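Local coordinates for uncharacterized protein (Thermus thermophilus, PDB 2DBS), which is of unknown function, belongs to the DUF5647 family and forms in the crystal a two-fold symmetric dimer whose last strands each pair with the other chain, at the interface of chains A and B. Residues are numbered along the deposited sequence; one frame, centred on the assembly and turned at random. Chains: chain A/B, hypothetical protein TTHC002.

Contact 1: the interface of chains A and B. Residues chain A 65, 77-82; chain B 75-80.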
ATOM      1  N   TYR A  65       1.197   2.541  -6.183  1.00 33.81           N
ATOM      2  CA  TYR A  65      -0.051   2.352  -5.494  1.00 32.26           C
ATOM      3  C   TYR A  65      -0.659   3.694  -5.178  1.00 32.96           C
ATOM      4  O   TYR A  65       0.004   4.570  -4.645  1.00 33.56           O
ATOM      5  CB  TYR A  65       0.181   1.552  -4.217  1.00 31.21           C
ATOM      6  CG  TYR A  65       0.633   0.139  -4.495  1.00 28.58           C
ATOM      7  CD1 TYR A  65       1.978  -0.155  -4.691  1.00 26.04           C
ATOM      8  CD2 TYR A  65      -0.299  -0.906  -4.582  1.00 26.83           C
ATOM      9  CE1 TYR A  65       2.381  -1.452  -4.961  1.00 26.33           C
ATOM     10  CE2 TYR A  65       0.100  -2.191  -4.852  1.00 25.86           C
ATOM     11  CZ  TYR A  65       1.442  -2.459  -5.034  1.00 25.05           C
ATOM     12  OH  TYR A  65       1.859  -3.738  -5.221  1.00 23.54           O
ATOM     13  N   LEU A  77       2.469   5.436  -3.303  1.00 30.76           N
ATOM     14  CA  LEU A  77       3.631   4.699  -2.819  1.00 28.64           C
ATOM     15  C   LEU A  77       4.427   4.293  -4.055  1.00 29.22           C
ATOM     16  O   LEU A  77       3.922   3.588  -4.921  1.00 27.27           O
ATOM     17  CB  LEU A  77       3.221   3.440  -2.042  1.00 25.42           C
ATOM     18  CG  LEU A  77       2.046   3.496  -1.074  1.00 22.83           C
ATOM     19  CD1 LEU A  77       2.128   2.316  -0.170  1.00 21.01           C
ATOM     20  CD2 LEU A  77       2.064   4.768  -0.245  1.00 25.52           C
ATOM     21  N   LEU A  78       5.662   4.766  -4.152  1.00 32.26           N
ATOM     22  CA  LEU A  78       6.500   4.427  -5.297  1.00 35.50           C
ATOM     23  C   LEU A  78       7.314   3.218  -4.893  1.00 37.75           C
ATOM     24  O   LEU A  78       8.192   3.287  -4.031  1.00 38.75           O
ATOM     25  CB  LEU A  78       7.421   5.583  -5.679  1.00 36.29           C
ATOM     26  CG  LEU A  78       7.572   5.757  -7.198  1.00 36.98           C
ATOM     27  CD1 LEU A  78       8.259   4.530  -7.838  1.00 37.38           C
ATOM     28  CD2 LEU A  78       6.190   5.973  -7.801  1.00 36.27           C
ATOM     29  N   LEU A  79       7.019   2.105  -5.538  1.00 39.03           N
ATOM     30  CA  LEU A  79       7.655   0.865  -5.193  1.00 40.62           C
ATOM     31  C   LEU A  79       9.156   0.724  -5.311  1.00 41.85           C
ATOM     32  O   LEU A  79       9.800   1.234  -6.237  1.00 43.00           O
ATOM     33  CB  LEU A  79       6.988  -0.272  -5.955  1.00 40.94           C
ATOM     34  CG  LEU A  79       6.282  -1.303  -5.083  1.00 39.93           C
ATOM     35  CD1 LEU A  79       5.319  -0.630  -4.122  1.00 40.31           C
ATOM     36  CD2 LEU A  79       5.567  -2.254  -5.996  1.00 39.82           C
ATOM     37  N   GLY A  80       9.681   0.023  -4.310  1.00 41.91           N
ATOM     38  CA  GLY A  80      11.077  -0.325  -4.223  1.00 40.33           C
ATOM     39  C   GLY A  80      10.978  -1.820  -4.494  1.00 39.99           C
ATOM     40  O   GLY A  80      11.470  -2.327  -5.499  1.00 40.22           O
ATOM     41  N   LYS A  81      10.295  -2.529  -3.609  1.00 39.56           N
ATOM     42  CA  LYS A  81      10.114  -3.950  -3.796  1.00 39.39           C
ATOM     43  C   LYS A  81       8.790  -4.427  -3.253  1.00 38.51           C
ATOM     44  O   LYS A  81       8.159  -3.760  -2.455  1.00 38.17           O
ATOM     45  CB  LYS A  81      11.253  -4.726  -3.143  1.00 41.06           C
ATOM     46  CG  LYS A  81      12.228  -5.321  -4.159  1.00 43.08           C
ATOM     47  CD  LYS A  81      11.752  -6.679  -4.731  1.00 43.59           C
ATOM     48  CE  LYS A  81      10.311  -6.680  -5.296  1.00 41.03           C
ATOM     49  NZ  LYS A  81      10.060  -5.741  -6.429  1.00 37.79           N
ATOM     50  N   GLU A  82       8.371  -5.589  -3.727  1.00 39.02           N
ATOM     51  CA  GLU A  82       7.129  -6.214  -3.309  1.00 38.20           C
ATOM     52  C   GLU A  82       7.471  -7.584  -2.759  1.00 38.14           C
ATOM     53  O   GLU A  82       8.468  -8.181  -3.138  1.00 37.87           O
ATOM     54  CB  GLU A  82       6.201  -6.366  -4.494  1.00 38.67           C
ATOM     55  CG  GLU A  82       5.776  -5.074  -5.073  1.00 37.59           C
ATOM     56  CD  GLU A  82       5.113  -5.266  -6.395  1.00 37.61           C
ATOM     57  OE1 GLU A  82       5.839  -5.466  -7.384  1.00 39.79           O
ATOM     58  OE2 GLU A  82       3.871  -5.233  -6.447  1.00 38.27           O
TER
ATOM     59  N   ARG B  75       0.519  -9.243   1.156  1.00 27.02           N
ATOM     60  CA  ARG B  75       1.682  -8.725   0.457  1.00 26.15           C
ATOM     61  C   ARG B  75       2.366  -7.597   1.220  1.00 24.59           C
ATOM     62  O   ARG B  75       1.722  -6.871   1.968  1.00 23.09           O
ATOM     63  CB  ARG B  75       1.282  -8.249  -0.943  1.00 27.90           C
ATOM     64  CG  ARG B  75       2.383  -7.509  -1.675  1.00 28.02           C
ATOM     65  CD  ARG B  75       1.930  -7.070  -3.043  1.00 30.89           C
ATOM     66  NE  ARG B  75       1.967  -8.157  -4.010  1.00 32.65           N
ATOM     67  CZ  ARG B  75       1.444  -8.087  -5.230  1.00 33.63           C
ATOM     68  NH1 ARG B  75       0.840  -6.980  -5.632  1.00 31.46           N
ATOM     69  NH2 ARG B  75       1.522  -9.131  -6.051  1.00 34.89           N
ATOM     70  N   LEU B  76       3.678  -7.468   1.027  1.00 24.50           N
ATOM     71  CA  LEU B  76       4.471  -6.427   1.668  1.00 25.07           C
ATOM     72  C   LEU B  76       5.120  -5.536   0.589  1.00 26.50           C
ATOM     73  O   LEU B  76       5.734  -6.045  -0.343  1.00 26.41           O
ATOM     74  CB  LEU B  76       5.570  -7.048   2.542  1.00 25.15           C
ATOM     75  CG  LEU B  76       5.301  -8.005   3.716  1.00 24.76           C
ATOM     76  CD1 LEU B  76       6.582  -8.144   4.487  1.00 25.75           C
ATOM     77  CD2 LEU B  76       4.245  -7.484   4.665  1.00 26.74           C
ATOM     78  N   LEU B  77       4.973  -4.215   0.712  1.00 27.32           N
ATOM     79  CA  LEU B  77       5.542  -3.266  -0.249  1.00 28.25           C
ATOM     80  C   LEU B  77       6.718  -2.587   0.431  1.00 30.39           C
ATOM     81  O   LEU B  77       6.542  -1.905   1.437  1.00 30.70           O
ATOM     82  CB  LEU B  77       4.493  -2.220  -0.633  1.00 26.72           C
ATOM     83  CG  LEU B  77       3.121  -2.847  -0.907  1.00 27.08           C
ATOM     84  CD1 LEU B  77       2.022  -1.842  -0.773  1.00 25.82           C
ATOM     85  CD2 LEU B  77       3.125  -3.478  -2.295  1.00 30.21           C
ATOM     86  N   LEU B  78       7.922  -2.809  -0.093  1.00 33.47           N
ATOM     87  CA  LEU B  78       9.132  -2.216   0.467  1.00 35.35           C
ATOM     88  C   LEU B  78       9.387  -0.875  -0.191  1.00 37.99           C
ATOM     89  O   LEU B  78       9.717  -0.787  -1.375  1.00 38.33           O
ATOM     90  CB  LEU B  78      10.337  -3.136   0.269  1.00 35.77           C
ATOM     91  CG  LEU B  78      10.531  -4.358   1.196  1.00 36.10           C
ATOM     92  CD1 LEU B  78       9.529  -4.329   2.338  1.00 34.59           C
ATOM     93  CD2 LEU B  78      10.415  -5.657   0.382  1.00 36.25           C
ATOM     94  N   LEU B  79       9.225   0.165   0.616  1.00 40.81           N
ATOM     95  CA  LEU B  79       9.375   1.550   0.203  1.00 44.65           C
ATOM     96  C   LEU B  79      10.609   1.959  -0.592  1.00 46.43           C
ATOM     97  O   LEU B  79      11.749   1.631  -0.238  1.00 48.01           O
ATOM     98  CB  LEU B  79       9.300   2.467   1.438  1.00 45.41           C
ATOM     99  CG  LEU B  79       9.355   3.998   1.234  1.00 44.92           C
ATOM    100  CD1 LEU B  79       8.003   4.421   0.680  1.00 44.30           C
ATOM    101  CD2 LEU B  79       9.677   4.762   2.539  1.00 40.73           C
ATOM    102  N   GLY B  80      10.344   2.697  -1.664  1.00 47.04           N
ATOM    103  CA  GLY B  80      11.379   3.278  -2.483  1.00 46.84           C
ATOM    104  C   GLY B  80      11.160   4.744  -2.113  1.00 47.39           C
ATOM    105  O   GLY B  80      12.002   5.392  -1.493  1.00 48.28           O
TER
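In this DUF5647 protein, strand 81-84 of chain A runs antiparallel to strand 72-79 of chain B, close to the two-fold axis, about which A:Leu79 pairs with B:Leu79. B:Leu77, B:Leu78 and A:Lys81 each hide more surface than any other residue of the patch. The backbones of B:Leu78 and A:Lys81 bond reciprocally: A:Lys81 N gives its hydrogen to B:Leu78 O at 2.9 Å, in the carbonyl plane and on a lone pair, while B:Leu78 N reaches A:Lys81 O at 2.6 Å from above the carbonyl plane. Alongside, the B:Leu78 side chain lies against that of the lysine, B:Leu78 CD2 3.7 Å from A:Lys81 CB.

B:Leu77 points into chain A, its CG anti to the carbonyl carbon (chi1 -44°). CD1 sits over the centre of the A:Tyr65 ring, 4.1 Å above the plane, while CD2 presses on the phenol end, 3.4 Å from CZ. Its CB also meets A:Leu79 CD1, the two side chains crossing obliquely. The phenol hydroxyl OH of A:Tyr65 donates to A:Glu82 OE2 at 2.8 Å, approaching from above the carboxylate plane. This bond is likely to steady the carboxylate beside B:Arg75, whose NH1 forms a salt bridge with the same OE2 at 3.6 Å. The oxygen lies over the rim of the guanidinium, with the planes turned 64° apart, so the arginine does not meet the carboxylate in a flat, two-pronged pairing. An alanine in place of A:Tyr65 would remove the ring under B:Leu77 and the hydroxyl on A:Glu82, and would probably loosen the leucine's packing and the carboxylate's orientation toward the arginine.

Contact 2: the interface of chains A and B. Residues chain A 49, 53, 83-85; chain B 18, 24, 73-76.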
ATOM      1  N   LEU A  49      -6.496  -5.471  -5.927  1.00 44.56           N
ATOM      2  CA  LEU A  49      -5.372  -6.279  -5.439  1.00 44.66           C
ATOM      3  C   LEU A  49      -5.285  -7.609  -6.203  1.00 44.37           C
ATOM      4  O   LEU A  49      -4.199  -8.079  -6.543  1.00 44.15           O
ATOM      5  CB  LEU A  49      -5.525  -6.540  -3.925  1.00 43.65           C
ATOM      6  CG  LEU A  49      -4.525  -7.475  -3.223  1.00 45.23           C
ATOM      7  CD1 LEU A  49      -3.081  -6.911  -3.327  1.00 45.31           C
ATOM      8  CD2 LEU A  49      -4.954  -7.672  -1.758  1.00 44.84           C
HETATM    9  N   MSE A  53      -2.167  -9.084  -8.273  1.00 49.13           N
HETATM   10  CA  MSE A  53      -1.599 -10.371  -7.908  1.00 50.77           C
HETATM   11  C   MSE A  53      -1.413 -11.206  -9.190  1.00 52.71           C
HETATM   12  O   MSE A  53      -0.648 -12.173  -9.200  1.00 52.27           O
HETATM   13  CB  MSE A  53      -2.526 -11.099  -6.918  1.00 50.92           C
HETATM   14  CG  MSE A  53      -2.798 -10.362  -5.600  1.00 50.13           C
HETATM   15 SE   MSE A  53      -1.355 -10.381  -4.314  1.00 50.93          SE
HETATM   16  CE  MSE A  53      -1.508 -12.188  -3.667  1.00 48.12           C
ATOM     17  N   VAL A  83       6.637  -8.075  -1.860  1.00 38.24           N
ATOM     18  CA  VAL A  83       6.866  -9.362  -1.238  1.00 38.47           C
ATOM     19  C   VAL A  83       5.538 -10.052  -1.052  1.00 39.58           C
ATOM     20  O   VAL A  83       4.647  -9.525  -0.399  1.00 38.91           O
ATOM     21  CB  VAL A  83       7.520  -9.195   0.130  1.00 37.33           C
ATOM     22  CG1 VAL A  83       7.740 -10.549   0.763  1.00 38.64           C
ATOM     23  CG2 VAL A  83       8.831  -8.448  -0.015  1.00 37.49           C
ATOM     24  N   GLU A  84       5.414 -11.239  -1.631  1.00 41.13           N
ATOM     25  CA  GLU A  84       4.181 -11.997  -1.533  1.00 41.48           C
ATOM     26  C   GLU A  84       4.181 -12.850  -0.268  1.00 40.84           C
ATOM     27  O   GLU A  84       5.210 -13.372   0.149  1.00 40.04           O
ATOM     28  CB  GLU A  84       4.026 -12.866  -2.792  1.00 44.17           C
ATOM     29  CG  GLU A  84       2.755 -13.695  -2.869  1.00 47.74           C
ATOM     30  CD  GLU A  84       1.497 -12.847  -3.010  1.00 50.97           C
ATOM     31  OE1 GLU A  84       0.630 -12.917  -2.096  1.00 50.88           O
ATOM     32  OE2 GLU A  84       1.377 -12.118  -4.033  1.00 50.03           O
ATOM     33  N   VAL A  85       3.018 -12.959   0.359  1.00 41.35           N
ATOM     34  CA  VAL A  85       2.857 -13.775   1.560  1.00 42.03           C
ATOM     35  C   VAL A  85       1.693 -14.731   1.208  1.00 41.54           C
ATOM     36  O   VAL A  85       0.804 -14.349   0.453  1.00 41.69           O
ATOM     37  CB  VAL A  85       2.505 -12.889   2.783  1.00 42.39           C
ATOM     38  CG1 VAL A  85       3.201 -13.424   4.023  1.00 42.71           C
ATOM     39  CG2 VAL A  85       2.918 -11.435   2.528  1.00 42.94           C
TER
ATOM     40  N   TYR B  18       4.253 -14.560  10.573  1.00 38.55           N
ATOM     41  CA  TYR B  18       4.637 -14.781   9.181  1.00 37.45           C
ATOM     42  C   TYR B  18       6.085 -14.369   8.952  1.00 38.89           C
ATOM     43  O   TYR B  18       6.863 -15.104   8.361  1.00 39.06           O
ATOM     44  CB  TYR B  18       3.734 -13.969   8.259  1.00 36.45           C
ATOM     45  CG  TYR B  18       2.480 -14.681   7.805  1.00 34.00           C
ATOM     46  CD1 TYR B  18       2.492 -15.497   6.672  1.00 32.36           C
ATOM     47  CD2 TYR B  18       1.272 -14.522   8.489  1.00 31.39           C
ATOM     48  CE1 TYR B  18       1.320 -16.132   6.230  1.00 30.75           C
ATOM     49  CE2 TYR B  18       0.107 -15.156   8.052  1.00 29.37           C
ATOM     50  CZ  TYR B  18       0.140 -15.956   6.925  1.00 27.83           C
ATOM     51  OH  TYR B  18      -0.998 -16.587   6.487  1.00 28.37           O
ATOM     52  N   LEU B  24      10.359 -14.280   6.576  1.00 47.57           N
ATOM     53  CA  LEU B  24      10.087 -13.083   5.796  1.00 47.04           C
ATOM     54  C   LEU B  24      10.977 -11.936   6.263  1.00 48.02           C
ATOM     55  O   LEU B  24      11.300 -11.021   5.493  1.00 47.89           O
ATOM     56  CB  LEU B  24       8.608 -12.722   5.937  1.00 44.87           C
ATOM     57  CG  LEU B  24       7.805 -12.532   4.653  1.00 43.72           C
ATOM     58  CD1 LEU B  24       8.150 -13.612   3.652  1.00 42.75           C
ATOM     59  CD2 LEU B  24       6.324 -12.545   4.985  1.00 42.81           C
ATOM     60  N   PRO B  73      -1.787 -11.207   6.399  1.00 26.92           N
ATOM     61  CA  PRO B  73      -1.010 -10.472   5.396  1.00 26.63           C
ATOM     62  C   PRO B  73      -1.024 -11.182   4.058  1.00 26.23           C
ATOM     63  O   PRO B  73      -0.913 -12.405   3.994  1.00 24.62           O
ATOM     64  CB  PRO B  73       0.390 -10.403   6.011  1.00 27.08           C
ATOM     65  CG  PRO B  73       0.429 -11.609   6.908  1.00 27.15           C
ATOM     66  CD  PRO B  73      -0.938 -11.603   7.535  1.00 27.57           C
ATOM     67  N   ILE B  74      -1.180 -10.400   2.994  1.00 26.67           N
ATOM     68  CA  ILE B  74      -1.211 -10.926   1.631  1.00 27.00           C
ATOM     69  C   ILE B  74       0.010 -10.423   0.825  1.00 27.36           C
ATOM     70  O   ILE B  74       0.501 -11.110  -0.064  1.00 27.22           O
ATOM     71  CB  ILE B  74      -2.556 -10.548   0.934  1.00 25.74           C
ATOM     72  CG1 ILE B  74      -3.714 -11.169   1.707  1.00 25.35           C
ATOM     73  CG2 ILE B  74      -2.598 -11.066  -0.473  1.00 23.69           C
ATOM     74  CD1 ILE B  74      -3.615 -12.674   1.821  1.00 27.17           C
ATOM     75  N   ARG B  75       0.519  -9.243   1.156  1.00 27.02           N
ATOM     76  CA  ARG B  75       1.682  -8.725   0.457  1.00 26.15           C
ATOM     77  C   ARG B  75       2.366  -7.597   1.220  1.00 24.59           C
ATOM     78  O   ARG B  75       1.722  -6.871   1.968  1.00 23.09           O
ATOM     79  CB  ARG B  75       1.282  -8.249  -0.943  1.00 27.90           C
ATOM     80  CG  ARG B  75       2.383  -7.509  -1.675  1.00 28.02           C
ATOM     81  CD  ARG B  75       1.930  -7.070  -3.043  1.00 30.89           C
ATOM     82  NE  ARG B  75       1.967  -8.157  -4.010  1.00 32.65           N
ATOM     83  CZ  ARG B  75       1.444  -8.087  -5.230  1.00 33.63           C
ATOM     84  NH1 ARG B  75       0.840  -6.980  -5.632  1.00 31.46           N
ATOM     85  NH2 ARG B  75       1.522  -9.131  -6.051  1.00 34.89           N
ATOM     86  N   LEU B  76       3.678  -7.468   1.027  1.00 24.50           N
ATOM     87  CA  LEU B  76       4.471  -6.427   1.668  1.00 25.07           C
ATOM     88  C   LEU B  76       5.120  -5.536   0.589  1.00 26.50           C
ATOM     89  O   LEU B  76       5.734  -6.045  -0.343  1.00 26.41           O
ATOM     90  CB  LEU B  76       5.570  -7.048   2.542  1.00 25.15           C
ATOM     91  CG  LEU B  76       5.301  -8.005   3.716  1.00 24.76           C
ATOM     92  CD1 LEU B  76       6.582  -8.144   4.487  1.00 25.75           C
ATOM     93  CD2 LEU B  76       4.245  -7.484   4.665  1.00 26.74           C
TER
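The C-terminal part of strand 81-84 of chain A, with A:Val85 just beyond it, continues an antiparallel intermolecular beta-sheet along strand 72-79 of chain B, between two copies of the DUF5647 protein.

Backbone hydrogen bonds set the register. A:Val83 and B:Leu76 pair reciprocally, each amide N 2.7 Å from the other's carbonyl O and both donors in the carbonyl plane; the bond from B:Leu76 N is the straighter, 164° at the hydrogen. Next along, A:Val85 N donates to B:Ile74 O at 3.2 Å, from well above the carbonyl plane.

The polar side chains gather around A:Glu84, whose CG is anti to the backbone N (chi1 -178°) before the chain bends at chi2. Its OE2 makes a salt bridge with B:Arg75 NH2 at 3.6 Å, the two chains crossing obliquely. OE1 instead lies 2.7 Å from B:Ile74 O; two acceptors this close would repel, which would probably favour a protonated carboxylate, although the arginine would act against this. Selenomethionine A:Met53, from helix 42-53, comes tip to tip with B:Arg75, its selenium 3.5 Å above the rim of the charged guanidinium.

Apolar contacts flank the strand pair. A:Val85, which hides the most surface in this patch, sets CG1 in the corner formed by B:Leu24 CD2, tight at 3.4 Å, and B:Tyr18 CD1; CG2 rests on the B:Ile74-B:Arg75 peptide. The A:Met53 CE methyl touches B:Ile74 CG2.

Contact 1 and contact 2 are successive stretches of one strand pairing, their C-alpha centres about 11 Å apart. B:Arg75 and B:Leu76 belong to both; the arginine guanidinium spans the two, meeting one acidic side chain of strand 81-84 in each. Contact 1 lies near the two-fold axis, whereas contact 2 lies farther out, where the chain A tail reaches helix 8-20 and the loop after it in chain B and helix 42-53 of chain A joins in. Symmetry repeats both, so each subunit pairs its last strand with the other, consistent with a stable dimer, although the structure alone does not show the state in solution.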